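Long-range contacts in gentamicin resistance protein (Enterococcus gallinarum, PDB 6CTZ), which phosphorylates aminoglycoside antibiotics at the 2''-position, probably with GTP as the phosphate donor, and so confers resistance to gentamicin and related drugs: residues A[66-71]-A[210-215]; A[89-94]-A[197-202]. The protein carries 2 engineered substitutions. All blocks are in the same frame, centred on the assembly; numbering follows the deposited sequence.

In the fold
From the N terminus the chain builds most of the five-stranded antiparallel sheet and helix 46-62, then enters the loop that holds 66-71. Contact 1 joins this loop to strand 209-212 and the turn after it, closing a long loop of the chain. Nested inside that loop is contact 2, which brings 89-94, the linker leaving strand 83-89, against strand 198-200. Strands 198-200 and 209-212 are neighbours in a small three-stranded sheet, with Leu199 paired to Thr210 and Gly211, so the two contacts are continuous. Together they tie the nucleotide-binding sheet to the helical part, and both reach GDP and one magnesium ion, bound by His197 and Asp214.

Contact 1: residues A[66-71]-A[210-215]; sequences VKVNIP and TGIIDF. With MG (magnesium ion), chain C; MG (magnesium ion), chain D; GDP (guanosine-5'-diphosphate), chain B.
Asn69 and Ile212 are joined through their backbones: Ile212 N donates to Asn69 O at 2.9 Å, and Asn69 N donates to Thr210 O at 2.9 Å. The two bonds form a single beta bridge with Gly211, where glycine suits the tight approach of Asn69 O. A water donating to both Asn69 OD1 and Thr210 O gives that carbonyl a second donor.

Apolar branches fill the buried side. In one of the two conformers of Ile212, CG1 lies 3.8 Å from Val68 CG2. Ile70 CG1 sits between backbone N and carbonyl carbon (chi1 68°), with CG2 anti to that carbon; CG2 touches Phe215 CZ at 3.7 Å. The ring of Pro71 crosses Ile213 at about a right angle, while Ile213 CD1 lies 3.7 Å from GDP C8.

Metal binding falls to Asp214, the first residue of the kinase-type Asp-Phe-Gly motif. Its OD2 is 2.1 Å from the magnesium ion that His197 also binds and 2.3 Å from the second, which OD1 grips as well.

Around this contact, helix 46-62 packs Leu59 and Leu62 on Ile70 and Phe215, helix 106-125 brings Phe119 to Val68 and Phe215, and strand 198-200 flanks strand 209-212 at a classic beta bulge opposite Leu199.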
loop_
_atom_site.group_PDB
_atom_site.type_symbol
_atom_site.label_atom_id
_atom_site.label_comp_id
_atom_site.label_asym_id
_atom_site.label_seq_id
_atom_site.Cartn_x
_atom_site.Cartn_y
_atom_site.Cartn_z
ATOM N N VAL A 66 -12.805 5.910 10.558
ATOM C CA VAL A 66 -11.481 5.535 11.034
ATOM C C VAL A 66 -11.039 6.531 12.102
ATOM O O VAL A 66 -11.510 7.668 12.160
ATOM C CB VAL A 66 -10.435 5.424 9.899
ATOM C CG1 VAL A 66 -10.821 4.329 8.922
ATOM C CG2 VAL A 66 -10.290 6.748 9.180
ATOM N N LYS A 67 -10.137 6.077 12.971
ATOM C CA LYS A 67 -9.625 6.874 14.081
ATOM C C LYS A 67 -8.202 7.360 13.841
ATOM O O LYS A 67 -7.464 7.633 14.794
ATOM C CB LYS A 67 -9.678 6.073 15.380
ATOM C CG LYS A 67 -11.080 5.685 15.792
ATOM C CD LYS A 67 -11.072 5.011 17.146
ATOM C CE LYS A 67 -12.434 4.431 17.495
ATOM N NZ LYS A 67 -13.503 5.460 17.501
ATOM N N VAL A 68 -7.777 7.389 12.596
ATOM C CA VAL A 68 -6.568 8.077 12.190
ATOM C C VAL A 68 -6.984 9.127 11.178
ATOM O O VAL A 68 -8.068 9.071 10.590
ATOM C CB VAL A 68 -5.515 7.131 11.574
ATOM C CG1 VAL A 68 -5.006 6.138 12.609
ATOM C CG2 VAL A 68 -6.081 6.420 10.347
ATOM N N ASN A 69 -6.103 10.090 10.973
ATOM C CA ASN A 69 -6.311 11.070 9.927
ATOM C C ASN A 69 -5.970 10.469 8.571
ATOM O O ASN A 69 -5.030 9.675 8.442
ATOM C CB ASN A 69 -5.470 12.301 10.232
ATOM C CG ASN A 69 -5.946 13.005 11.508
ATOM O OD1 ASN A 69 -6.635 12.403 12.334
ATOM N ND2 ASN A 69 -5.615 14.269 11.653
ATOM N N ILE A 70 -6.779 10.797 7.567
ATOM C CA ILE A 70 -6.527 10.382 6.189
ATOM C C ILE A 70 -6.644 11.627 5.313
ATOM O O ILE A 70 -7.194 12.652 5.747
ATOM C CB ILE A 70 -7.506 9.265 5.744
ATOM C CG1 ILE A 70 -8.946 9.790 5.638
ATOM C CG2 ILE A 70 -7.404 8.046 6.681
ATOM C CD1 ILE A 70 -9.961 8.701 5.298
ATOM N N PRO A 71 -6.144 11.580 4.075
ATOM C CA PRO A 71 -6.215 12.784 3.233
ATOM C C PRO A 71 -7.649 13.237 3.007
ATOM O O PRO A 71 -8.549 12.436 2.746
ATOM C CB PRO A 71 -5.572 12.337 1.921
ATOM C CG PRO A 71 -4.647 11.222 2.324
ATOM C CD PRO A 71 -5.413 10.494 3.396
ATOM N N THR A 210 -0.931 8.608 13.908
ATOM C CA THR A 210 -1.820 9.734 13.688
ATOM C C THR A 210 -2.459 9.750 12.313
ATOM O O THR A 210 -3.513 10.371 12.163
ATOM C CB THR A 210 -1.108 11.076 13.934
ATOM O OG1 THR A 210 0.035 11.179 13.082
ATOM C CG2 THR A 210 -0.676 11.201 15.390
ATOM N N GLY A 211 -1.875 9.087 11.317
ATOM C CA GLY A 211 -2.422 9.183 9.979
ATOM C C GLY A 211 -1.999 8.035 9.099
ATOM O O GLY A 211 -0.993 7.365 9.353
ATOM N N ILE A 212 -2.798 7.813 8.055
ATOM C CA ILE A 212 -2.516 6.844 6.996
ATOM C C ILE A 212 -2.783 7.532 5.667
ATOM O O ILE A 212 -3.841 8.159 5.498
ATOM C CB ILE A 212 -3.400 5.583 7.114
ATOM C CG1 ILE A 212 -3.172 4.863 8.446
ATOM C CG2 ILE A 212 -3.149 4.634 5.928
ATOM C CD1 ILE A 212 -1.901 4.032 8.492
ATOM N N ILE A 213 -1.842 7.424 4.728
ATOM C CA ILE A 213 -1.996 8.021 3.406
ATOM C C ILE A 213 -2.056 6.960 2.305
ATOM O O ILE A 213 -1.943 5.754 2.569
ATOM C CB ILE A 213 -0.888 9.059 3.138
ATOM C CG1 ILE A 213 0.499 8.403 3.221
ATOM C CG2 ILE A 213 -1.025 10.250 4.098
ATOM C CD1 ILE A 213 1.607 9.271 2.667
ATOM N N ASP A 214 -2.253 7.414 1.065
ATOM C CA ASP A 214 -2.172 6.619 -0.163
ATOM C C ASP A 214 -3.118 5.428 -0.216
ATOM O O ASP A 214 -2.692 4.281 -0.064
ATOM C CB ASP A 214 -0.749 6.160 -0.471
ATOM C CG ASP A 214 -0.622 5.601 -1.884
ATOM O OD1 ASP A 214 -1.613 5.677 -2.667
ATOM O OD2 ASP A 214 0.469 5.076 -2.215
ATOM N N PHE A 215 -4.395 5.696 -0.471
ATOM C CA PHE A 215 -5.414 4.669 -0.620
ATOM C C PHE A 215 -5.623 4.258 -2.073
ATOM O O PHE A 215 -6.664 3.681 -2.400
ATOM C CB PHE A 215 -6.735 5.140 0.005
ATOM C CG PHE A 215 -6.729 5.165 1.517
ATOM C CD1 PHE A 215 -5.986 6.113 2.222
ATOM C CD2 PHE A 215 -7.493 4.257 2.233
ATOM C CE1 PHE A 215 -6.003 6.144 3.619
ATOM C CE2 PHE A 215 -7.513 4.276 3.619
ATOM C CZ PHE A 215 -6.761 5.223 4.317
HETATM MG MG MG C . 2.506 5.425 -1.791
HETATM MG MG MG D . -0.437 4.730 -4.270
HETATM P PB GDP B . 2.016 6.756 -4.671
HETATM O O1B GDP B . 0.564 6.385 -4.857
HETATM O O2B GDP B . 2.748 5.774 -3.781
HETATM O O3B GDP B . 2.707 7.028 -5.987
HETATM O O3A GDP B . 1.986 8.190 -3.921
HETATM P PA GDP B . 1.656 8.522 -2.370
HETATM O O1A GDP B . 0.210 8.879 -2.199
HETATM O O2A GDP B . 2.141 7.390 -1.480
HETATM O "O5'" GDP B . 2.518 9.883 -2.169
HETATM C "C5'" GDP B . 3.908 9.866 -2.461
HETATM C "C4'" GDP B . 4.676 10.224 -1.210
HETATM O "O4'" GDP B . 4.397 11.583 -0.873
HETATM C "C3'" GDP B . 4.289 9.438 0.031
HETATM O "O3'" GDP B . 4.897 8.143 0.081
HETATM C "C2'" GDP B . 4.829 10.348 1.106
HETATM O "O2'" GDP B . 6.253 10.236 1.189
HETATM C "C1'" GDP B . 4.521 11.723 0.536
HETATM N N9 GDP B . 3.225 12.206 1.052
HETATM C C8 GDP B . 2.023 12.185 0.432
HETATM N N7 GDP B . 1.082 12.730 1.247
HETATM C C5 GDP B . 1.695 13.103 2.387
HETATM C C6 GDP B . 1.306 13.719 3.662
HETATM O O6 GDP B . 0.125 14.057 3.871
HETATM N N1 GDP B . 2.277 13.918 4.566
HETATM C C2 GDP B . 3.567 13.569 4.368
HETATM N N2 GDP B . 4.476 13.822 5.329
HETATM N N3 GDP B . 3.998 12.989 3.226
HETATM C C4 GDP B . 3.106 12.758 2.240
HETATM O O HOH W 1 -5.367 10.937 14.549
HETATM O O HOH W 2 4.487 5.633 -1.288
HETATM O O HOH W 3 2.916 3.427 -2.302
HETATM O O HOH W 4 -1.117 2.900 -3.365
HETATM O O HOH W 5 -1.996 5.025 -5.726
HETATM O O HOH W 6 0.734 3.546 -5.464
#

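Contact 2: residues A[89-94]-A[197-202]; sequences RKVQGQ and HFLTNL. With MG (magnesium ion), chain C; GDP (guanosine-5'-diphosphate), chain B.
Leu199 and Thr200 carry the meeting with Val91 to Gln94, but the segment 197-202 starts at the nucleotide. There His197 binds a magnesium ion through NE2 at 2.2 Å. Its ND1 is hydrogen-bonded to Asp192 O, which fixes the turn of the ring; histidine suits a place that needs one nitrogen for the metal and the other for a backbone carbonyl. Phe198 turns away from 89-94 and packs on Leu209 and Ile212.

Leu199 lies alongside the linker, touching it with CB, CG and CD1. Its CG, anti to the carbonyl carbon (chi1 -79°), meets Val91 CG1 at 4.0 Å, the two side chains crossing at about a right angle, and Leu199 CB lies 3.5 Å from Gln92 O. Its CD1 comes within 3.8 Å of GDP N2, so one apolar side chain serves both linker and guanine.

Thr200 forms an antiparallel hydrogen-bonded pair with Gln94: Gln94 N donates to Thr200 O at 2.9 Å, and Thr200 N returns a bond to Gln94 O, also at 2.9 Å. Thr200 OG1 also lies 3.0 Å from Gln94 O. Gly93 suits its place: a CB would collide with Thr200 O and, at this backbone conformation, would be jammed against the carbonyl O of Gln92.

Val91 N donates to GDP O6 at 2.9 Å, and GDP N1 gives Val91 O a weak bond. Recognition of the base edge by the backbone of the linker between the two lobes is typical of the protein-kinase-like fold, to which aminoglycoside phosphotransferases belong.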
loop_
_atom_site.group_PDB
_atom_site.type_symbol
_atom_site.label_atom_id
_atom_site.label_comp_id
_atom_site.label_asym_id
_atom_site.label_seq_id
_atom_site.Cartn_x
_atom_site.Cartn_y
_atom_site.Cartn_z
ATOM N N ARG A 89 -4.659 19.245 3.011
ATOM C CA ARG A 89 -3.809 19.705 4.096
ATOM C C ARG A 89 -2.902 18.525 4.449
ATOM O O ARG A 89 -3.353 17.433 4.588
ATOM C CB ARG A 89 -4.602 20.127 5.338
ATOM C CG ARG A 89 -5.284 21.484 5.215
ATOM C CD ARG A 89 -5.557 22.200 6.539
ATOM N NE ARG A 89 -5.901 23.621 6.304
ATOM C CZ ARG A 89 -5.014 24.622 6.246
ATOM N NH1 ARG A 89 -3.746 24.417 6.419
ATOM N NH2 ARG A 89 -5.420 25.863 6.006
ATOM N N LYS A 90 -1.628 18.790 4.620
ATOM C CA LYS A 90 -0.672 17.744 4.929
ATOM C C LYS A 90 -1.160 16.913 6.111
ATOM O O LYS A 90 -1.614 17.446 7.130
ATOM C CB LYS A 90 0.677 18.388 5.243
ATOM C CG LYS A 90 1.807 17.396 5.337
ATOM C CD LYS A 90 3.140 18.090 5.558
ATOM C CE LYS A 90 3.225 18.716 6.932
ATOM N NZ LYS A 90 4.619 19.147 7.247
ATOM N N VAL A 91 -1.112 15.597 5.953
ATOM C CA VAL A 91 -1.409 14.729 7.078
ATOM C C VAL A 91 -0.199 14.809 7.999
ATOM O O VAL A 91 0.932 14.531 7.589
ATOM C CB VAL A 91 -1.713 13.301 6.599
ATOM C CG1 VAL A 91 -2.013 12.375 7.774
ATOM C CG2 VAL A 91 -2.899 13.316 5.630
ATOM N N GLN A 92 -0.418 15.263 9.218
ATOM C CA GLN A 92 0.722 15.686 10.010
ATOM C C GLN A 92 1.410 14.491 10.640
ATOM O O GLN A 92 0.833 13.409 10.794
ATOM C CB GLN A 92 0.307 16.692 11.082
ATOM C CG GLN A 92 -0.176 18.031 10.527
ATOM C CD GLN A 92 0.942 18.879 9.933
ATOM O OE1 GLN A 92 2.109 18.757 10.316
ATOM N NE2 GLN A 92 0.582 19.750 8.996
ATOM N N GLY A 93 2.670 14.696 10.981
ATOM C CA GLY A 93 3.455 13.688 11.647
ATOM C C GLY A 93 4.703 13.339 10.867
ATOM O O GLY A 93 5.001 13.897 9.813
ATOM N N GLN A 94 5.441 12.401 11.427
ATOM C CA GLN A 94 6.648 11.879 10.815
ATOM C C GLN A 94 6.268 10.570 10.144
ATOM O O GLN A 94 5.649 9.713 10.777
ATOM C CB GLN A 94 7.696 11.636 11.906
ATOM C CG GLN A 94 8.827 10.677 11.539
ATOM C CD GLN A 94 9.895 11.315 10.670
ATOM O OE1 GLN A 94 10.408 12.395 10.981
ATOM N NE2 GLN A 94 10.239 10.646 9.571
ATOM N N HIS A 197 3.613 4.816 4.568
ATOM C CA HIS A 197 2.316 5.472 4.584
ATOM C C HIS A 197 1.799 5.702 5.993
ATOM O O HIS A 197 0.668 6.167 6.147
ATOM C CB HIS A 197 1.291 4.637 3.813
ATOM C CG HIS A 197 1.602 4.496 2.363
ATOM N ND1 HIS A 197 1.288 3.362 1.643
ATOM C CD2 HIS A 197 2.172 5.353 1.486
ATOM C CE1 HIS A 197 1.652 3.530 0.385
ATOM N NE2 HIS A 197 2.193 4.730 0.263
ATOM N N PHE A 198 2.583 5.383 7.026
ATOM C CA PHE A 198 2.158 5.563 8.412
ATOM C C PHE A 198 2.715 6.886 8.912
ATOM O O PHE A 198 3.936 7.080 8.940
ATOM C CB PHE A 198 2.682 4.462 9.341
ATOM C CG PHE A 198 2.290 3.052 8.966
ATOM C CD1 PHE A 198 1.347 2.783 7.985
ATOM C CD2 PHE A 198 2.872 1.986 9.637
ATOM C CE1 PHE A 198 1.024 1.472 7.659
ATOM C CE2 PHE A 198 2.556 0.672 9.312
ATOM C CZ PHE A 198 1.626 0.422 8.326
ATOM N N LEU A 199 1.832 7.788 9.313
ATOM C CA LEU A 199 2.241 9.044 9.926
ATOM C C LEU A 199 2.128 8.909 11.437
ATOM O O LEU A 199 1.120 8.408 11.943
ATOM C CB LEU A 199 1.365 10.199 9.430
ATOM C CG LEU A 199 1.651 10.798 8.048
ATOM C CD1 LEU A 199 3.003 11.535 8.021
ATOM C CD2 LEU A 199 1.497 9.766 6.930
ATOM N N THR A 200 3.162 9.352 12.153
ATOM C CA THR A 200 3.234 9.138 13.590
ATOM C C THR A 200 3.519 10.435 14.328
ATOM O O THR A 200 4.111 11.378 13.792
ATOM C CB THR A 200 4.341 8.132 13.977
ATOM O OG1 THR A 200 5.625 8.664 13.608
ATOM C CG2 THR A 200 4.133 6.785 13.293
ATOM N N ASN A 201 3.108 10.450 15.591
ATOM C CA ASN A 201 3.595 11.422 16.562
ATOM C C ASN A 201 4.082 10.604 17.750
ATOM O O ASN A 201 3.320 10.321 18.681
ATOM C CB ASN A 201 2.531 12.432 16.967
ATOM C CG ASN A 201 3.039 13.376 18.024
ATOM O OD1 ASN A 201 4.232 13.380 18.328
ATOM N ND2 ASN A 201 2.157 14.181 18.586
ATOM N N LEU A 202 5.361 10.233 17.715
ATOM C CA LEU A 202 5.922 9.420 18.780
ATOM C C LEU A 202 6.022 10.171 20.106
ATOM O O LEU A 202 6.317 9.545 21.127
ATOM C CB LEU A 202 7.266 8.834 18.332
ATOM C CG LEU A 202 7.133 7.860 17.147
ATOM C CD1 LEU A 202 8.481 7.409 16.612
ATOM C CD2 LEU A 202 6.315 6.649 17.545
HETATM MG MG MG C . 2.506 5.425 -1.791
HETATM P PB GDP B . 2.016 6.756 -4.671
HETATM O O1B GDP B . 0.564 6.385 -4.857
HETATM O O2B GDP B . 2.748 5.774 -3.781
HETATM O O3B GDP B . 2.707 7.028 -5.987
HETATM O O3A GDP B . 1.986 8.190 -3.921
HETATM P PA GDP B . 1.656 8.522 -2.370
HETATM O O1A GDP B . 0.210 8.879 -2.199
HETATM O O2A GDP B . 2.141 7.390 -1.480
HETATM O "O5'" GDP B . 2.518 9.883 -2.169
HETATM C "C5'" GDP B . 3.908 9.866 -2.461
HETATM C "C4'" GDP B . 4.676 10.224 -1.210
HETATM O "O4'" GDP B . 4.397 11.583 -0.873
HETATM C "C3'" GDP B . 4.289 9.438 0.031
HETATM O "O3'" GDP B . 4.897 8.143 0.081
HETATM C "C2'" GDP B . 4.829 10.348 1.106
HETATM O "O2'" GDP B . 6.253 10.236 1.189
HETATM C "C1'" GDP B . 4.521 11.723 0.536
HETATM N N9 GDP B . 3.225 12.206 1.052
HETATM C C8 GDP B . 2.023 12.185 0.432
HETATM N N7 GDP B . 1.082 12.730 1.247
HETATM C C5 GDP B . 1.695 13.103 2.387
HETATM C C6 GDP B . 1.306 13.719 3.662
HETATM O O6 GDP B . 0.125 14.057 3.871
HETATM N N1 GDP B . 2.277 13.918 4.566
HETATM C C2 GDP B . 3.567 13.569 4.368
HETATM N N2 GDP B . 4.476 13.822 5.329
HETATM N N3 GDP B . 3.998 12.989 3.226
HETATM C C4 GDP B . 3.106 12.758 2.240
HETATM O O HOH W 2 4.487 5.633 -1.288
HETATM O O HOH W 3 2.916 3.427 -2.302
#